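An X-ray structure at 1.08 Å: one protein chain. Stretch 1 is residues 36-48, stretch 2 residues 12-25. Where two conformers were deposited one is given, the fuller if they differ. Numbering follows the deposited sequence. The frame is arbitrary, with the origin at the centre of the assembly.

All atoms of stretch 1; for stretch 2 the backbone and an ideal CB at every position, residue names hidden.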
# COMPACT_ATOMS: atom_id res chain seq x y z
N GLU A 36 54.48 -7.38 -6.32
CA GLU A 36 54.23 -7.08 -4.93
C GLU A 36 53.31 -5.87 -4.79
O GLU A 36 53.52 -4.85 -5.47
CB GLU A 36 55.56 -6.83 -4.23
CG GLU A 36 55.49 -6.38 -2.81
CD GLU A 36 56.83 -6.43 -2.08
OE1 GLU A 36 56.84 -5.93 -0.92
OE2 GLU A 36 57.85 -6.96 -2.63
N ILE A 37 52.34 -5.98 -3.89
CA ILE A 37 51.40 -4.90 -3.62
C ILE A 37 51.68 -4.39 -2.21
O ILE A 37 52.22 -5.13 -1.36
CB ILE A 37 49.94 -5.37 -3.81
CG1 ILE A 37 48.97 -4.18 -4.02
CG2 ILE A 37 49.48 -6.27 -2.66
CD1 ILE A 37 47.61 -4.60 -4.54
N VAL A 38 51.26 -3.16 -1.94
CA VAL A 38 51.19 -2.60 -0.60
C VAL A 38 49.74 -2.76 -0.14
O VAL A 38 48.83 -2.39 -0.86
CB VAL A 38 51.64 -1.13 -0.55
CG1 VAL A 38 51.53 -0.61 0.89
CG2 VAL A 38 53.06 -1.00 -1.05
N ALA A 39 49.54 -3.32 1.06
CA ALA A 39 48.21 -3.57 1.59
C ALA A 39 48.24 -3.47 3.10
O ALA A 39 49.32 -3.50 3.72
CB ALA A 39 47.74 -4.95 1.16
N ASN A 40 47.07 -3.37 3.71
CA ASN A 40 46.96 -3.34 5.17
C ASN A 40 47.78 -2.24 5.80
O ASN A 40 48.41 -2.42 6.83
CB ASN A 40 47.31 -4.73 5.74
CG ASN A 40 47.04 -4.86 7.24
OD1 ASN A 40 47.81 -5.57 7.96
ND2 ASN A 40 46.01 -4.25 7.71
N THR A 41 47.75 -1.07 5.18
CA THR A 41 48.30 0.15 5.76
C THR A 41 47.15 1.10 6.05
O THR A 41 46.00 0.87 5.68
CB THR A 41 49.33 0.81 4.84
OG1 THR A 41 48.69 1.26 3.65
CG2 THR A 41 50.47 -0.14 4.46
N ARG A 42 47.45 2.21 6.72
CA ARG A 42 46.43 3.15 7.11
C ARG A 42 45.70 3.72 5.89
O ARG A 42 46.22 3.78 4.77
CB ARG A 42 47.03 4.29 7.94
CG ARG A 42 47.90 5.25 7.15
CD ARG A 42 48.23 6.48 7.97
NE ARG A 42 49.22 6.24 8.99
CZ ARG A 42 49.80 7.19 9.71
NH1 ARG A 42 49.47 8.46 9.54
NH2 ARG A 42 50.71 6.87 10.62
N THR A 43 44.46 4.11 6.10
CA THR A 43 43.70 4.80 5.09
C THR A 43 44.21 6.23 4.98
O THR A 43 44.46 6.89 5.98
CB THR A 43 42.21 4.87 5.48
OG1 THR A 43 41.79 3.57 5.93
CG2 THR A 43 41.37 5.34 4.34
N VAL A 44 44.35 6.74 3.76
CA VAL A 44 44.66 8.16 3.60
C VAL A 44 43.44 8.99 4.02
O VAL A 44 42.35 8.79 3.51
CB VAL A 44 45.02 8.49 2.13
CG1 VAL A 44 45.28 9.97 1.99
CG2 VAL A 44 46.22 7.69 1.66
N PRO A 45 43.62 9.92 4.96
CA PRO A 45 42.49 10.76 5.33
C PRO A 45 41.92 11.54 4.15
O PRO A 45 42.67 12.10 3.35
CB PRO A 45 43.08 11.70 6.39
CG PRO A 45 44.19 10.89 6.99
CD PRO A 45 44.80 10.20 5.81
N GLY A 46 40.60 11.58 4.05
CA GLY A 46 39.89 12.40 3.08
C GLY A 46 39.71 11.81 1.70
O GLY A 46 39.12 12.48 0.84
N ILE A 47 40.16 10.57 1.47
CA ILE A 47 40.22 9.97 0.15
C ILE A 47 38.89 9.34 -0.33
O ILE A 47 38.79 8.97 -1.49
CB ILE A 47 41.43 9.00 0.16
CG1 ILE A 47 42.09 8.95 -1.23
CG2 ILE A 47 41.01 7.63 0.67
CD1 ILE A 47 43.50 8.42 -1.30
N ILE A 48 37.93 9.21 0.60
CA ILE A 48 36.65 8.52 0.35
C ILE A 48 36.92 7.00 0.17
O ILE A 48 36.95 6.47 -0.92
CB ILE A 48 35.74 9.12 -0.73
CG1 ILE A 48 35.53 10.61 -0.47
CG2 ILE A 48 34.41 8.38 -0.75
CD1 ILE A 48 34.67 11.33 -1.49
N UNK A 12 45.77 12.48 -10.71
CA UNK A 12 45.15 13.62 -10.01
C UNK A 12 45.58 13.76 -8.54
O UNK A 12 45.38 14.83 -7.91
CB UNK A 12 43.63 13.48 -10.07
N UNK A 13 46.18 12.70 -7.99
CA UNK A 13 46.62 12.76 -6.61
C UNK A 13 47.70 13.81 -6.40
O UNK A 13 48.59 13.98 -7.25
CB UNK A 13 47.13 11.39 -6.16
N UNK A 14 47.65 14.51 -5.27
CA UNK A 14 48.75 15.41 -4.91
C UNK A 14 50.01 14.57 -4.65
O UNK A 14 49.89 13.37 -4.43
CB UNK A 14 48.39 16.25 -3.68
N UNK A 15 51.19 15.19 -4.71
CA UNK A 15 52.40 14.35 -4.71
C UNK A 15 52.54 13.37 -3.54
O UNK A 15 52.89 12.21 -3.76
CB UNK A 15 53.63 15.26 -4.72
N UNK A 16 52.22 13.81 -2.31
CA UNK A 16 52.36 12.93 -1.14
C UNK A 16 51.45 11.71 -1.30
O UNK A 16 51.82 10.56 -1.03
CB UNK A 16 52.02 13.68 0.15
N UNK A 17 50.21 11.98 -1.68
CA UNK A 17 49.22 10.91 -1.83
C UNK A 17 49.54 9.99 -3.02
O UNK A 17 49.34 8.78 -2.92
CB UNK A 17 47.82 11.51 -2.00
N UNK A 18 50.02 10.57 -4.11
CA UNK A 18 50.40 9.80 -5.27
C UNK A 18 51.46 8.78 -4.89
O UNK A 18 51.38 7.61 -5.24
CB UNK A 18 50.90 10.72 -6.39
N UNK A 19 52.47 9.24 -4.16
CA UNK A 19 53.57 8.39 -3.76
C UNK A 19 53.09 7.22 -2.92
O UNK A 19 53.50 6.09 -3.15
CB UNK A 19 54.61 9.20 -2.99
N UNK A 20 52.20 7.48 -1.96
CA UNK A 20 51.77 6.39 -1.09
C UNK A 20 50.75 5.49 -1.79
O UNK A 20 50.78 4.28 -1.61
CB UNK A 20 51.18 6.95 0.20
N UNK A 21 49.89 6.05 -2.63
CA UNK A 21 48.90 5.23 -3.34
C UNK A 21 49.49 4.36 -4.44
O UNK A 21 48.94 3.29 -4.72
CB UNK A 21 47.83 6.14 -3.95
N UNK A 22 50.60 4.77 -5.04
CA UNK A 22 51.16 4.04 -6.15
C UNK A 22 51.39 2.59 -5.81
O UNK A 22 51.13 1.72 -6.62
CB UNK A 22 52.47 4.69 -6.60
N UNK A 23 51.88 2.31 -4.60
CA UNK A 23 52.16 0.94 -4.24
C UNK A 23 50.95 0.05 -4.07
O UNK A 23 51.07 -1.18 -4.07
CB UNK A 23 52.97 0.92 -2.94
N UNK A 24 49.76 0.65 -3.91
CA UNK A 24 48.50 -0.08 -3.73
C UNK A 24 47.84 -0.50 -5.05
O UNK A 24 46.77 -1.10 -5.02
CB UNK A 24 47.52 0.78 -2.93
N UNK A 25 48.46 -0.14 -6.16
CA UNK A 25 47.88 -0.40 -7.48
C UNK A 25 48.95 -1.12 -8.28
O UNK A 25 50.04 -0.59 -8.44
CB UNK A 25 47.42 0.88 -8.18

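Position 12 lies in a loop, out of reach of stretch 1, so nothing visible restricts it; the residue is Lys12, its chain fully extended. At position 13, CA-to-CB points sideways and nothing of stretch 1 lies within 5.5 Å of the ideal CB. A short side chain would make no contact, but a long or aromatic one could reach the isoleucine at 47. Tyr13 does so: its CE1 lies 3.8 Å from CD1 of Ile47, an apolar contact oblique to the ring.

Position 14 directly precedes a helix and occupies its N-cap. Small polar residues are common there, yet the deposited residue is Ile14, whose carbonyl O accepts the backbone bond from N of residue 18 at 2.8 Å. Position 15 opens the helix with phi near -55°, compatible with proline, and Pro15 it is. Position 16 also points into space free of stretch 1 and would accept almost any helix former; it is Lys16.

Position 17 is the first helical site facing stretch 1. Its ideal CB stands 5.0 Å from Val44 CG1 and 5.4 Å from Ile47 CD1, so a small or branched side chain with a methyl to offer would suit: alanine, valine, threonine. Thr17 places its CG2 3.9 Å from Ile47 CD1 and 4.3 Å from Val44 CG1, while its hydroxyl is hydrogen-bonded elsewhere in the structure.

Positions 18 and 19 turn out of reach, and long polar chains are as good as any; both are lysines, Lys18 and Lys19. Position 20 again points toward stretch 1, with its ideal CB 5.2 Å from Val44 CG2. Valine, threonine or a slightly longer apolar residue would fit, and Thr20 brings CG2 to 4.1 Å from Val44 CG2.

At position 21 the CB points sideways, so only a longer chain can touch stretch 1. Arg21 packs its CD 3.8 Å from Ile47 CD1, and its NE donates to OH of Tyr13 at 3.1 Å, joining two side chains that both contact the same isoleucine methyl. Position 22 points away and begins a type I turn; it is Ser22.

Position 23 is the most restricted. An ideal CB would sit 2.7 Å from Val38 CG2, a clash, which leaves glycine. With no side chain at Gly23, the two backbones can come close: Val38 N donates to Gly23 O at 2.9 Å, and a water bridges Gly23 O and Glu36 O, donating to both, at 2.8 and 2.7 Å respectively.

At position 24 the ideal CB is 4.0 Å from Val38 O and points sideways, but a side chain reaching onward meets the valine and the threonine at 41, so a flat ring or a polar chain could serve. His24 lays one ring face against Val38, whose CB is 4.0 Å from the ring centroid, in a CH-pi contact. Thr41 OG1 sits at the ring edge, 3.1 Å from His24 CE1.

Position 25 points away, tolerating many residues; it is Ile25.

Stretch 2, residues 12-25: KYIPKTKKTRSGHI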
# COMPACT_ATOMS: atom_id res chain seq x y z
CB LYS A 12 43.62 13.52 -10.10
CG LYS A 12 42.87 14.78 -9.76
CD LYS A 12 41.38 14.58 -9.99
CE LYS A 12 40.56 15.84 -9.76
NZ LYS A 12 39.09 15.55 -9.87
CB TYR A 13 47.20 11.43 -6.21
CG TYR A 13 46.26 10.26 -6.02
CD1 TYR A 13 45.21 10.30 -5.10
CD2 TYR A 13 46.53 9.03 -6.61
CE1 TYR A 13 44.40 9.20 -4.88
CE2 TYR A 13 45.73 7.93 -6.38
CZ TYR A 13 44.66 8.03 -5.52
OH TYR A 13 43.94 6.91 -5.19
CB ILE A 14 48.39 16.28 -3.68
CG1 ILE A 14 48.21 15.40 -2.43
CG2 ILE A 14 47.18 17.14 -3.97
CD1 ILE A 14 47.80 16.22 -1.21
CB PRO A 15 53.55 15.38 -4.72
CG PRO A 15 52.94 16.52 -5.46
CD PRO A 15 51.50 16.58 -5.06
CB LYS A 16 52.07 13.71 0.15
CG LYS A 16 52.24 12.94 1.46
CD LYS A 16 52.02 13.85 2.68
CE LYS A 16 52.00 13.06 3.98
NZ LYS A 16 52.05 13.97 5.17
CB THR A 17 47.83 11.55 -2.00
OG1 THR A 17 47.63 12.44 -0.90
CG2 THR A 17 46.73 10.48 -2.02
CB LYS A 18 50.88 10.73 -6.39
CG LYS A 18 51.02 10.08 -7.74
CD LYS A 18 51.55 11.04 -8.79
CE LYS A 18 51.38 10.49 -10.19
NZ LYS A 18 51.96 11.39 -11.23
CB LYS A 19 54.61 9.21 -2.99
CG LYS A 19 55.87 8.48 -2.57
CD LYS A 19 56.84 9.42 -1.86
CE LYS A 19 57.96 8.66 -1.14
NZ LYS A 19 59.04 9.56 -0.62
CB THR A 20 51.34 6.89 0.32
OG1 THR A 20 51.22 5.78 1.21
CG2 THR A 20 50.04 7.66 0.27
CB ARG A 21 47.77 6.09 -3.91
CG ARG A 21 46.82 6.69 -2.89
CD ARG A 21 45.97 5.64 -2.19
NE ARG A 21 45.08 4.94 -3.14
CZ ARG A 21 44.68 3.68 -2.99
NH1 ARG A 21 43.91 3.14 -3.91
NH2 ARG A 21 45.12 2.94 -1.97
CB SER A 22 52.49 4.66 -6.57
OG SER A 22 53.05 4.01 -7.69
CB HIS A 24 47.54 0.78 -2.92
CG HIS A 24 48.00 1.04 -1.53
ND1 HIS A 24 47.50 0.37 -0.42
CD2 HIS A 24 48.94 1.89 -1.06
CE1 HIS A 24 48.13 0.80 0.66
NE2 HIS A 24 49.00 1.74 0.30
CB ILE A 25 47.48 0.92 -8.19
CG1 ILE A 25 46.49 1.68 -7.35
CG2 ILE A 25 46.89 0.61 -9.56
CD1 ILE A 25 46.34 3.12 -7.77
O HOH W 1 53.47 -2.19 -5.05
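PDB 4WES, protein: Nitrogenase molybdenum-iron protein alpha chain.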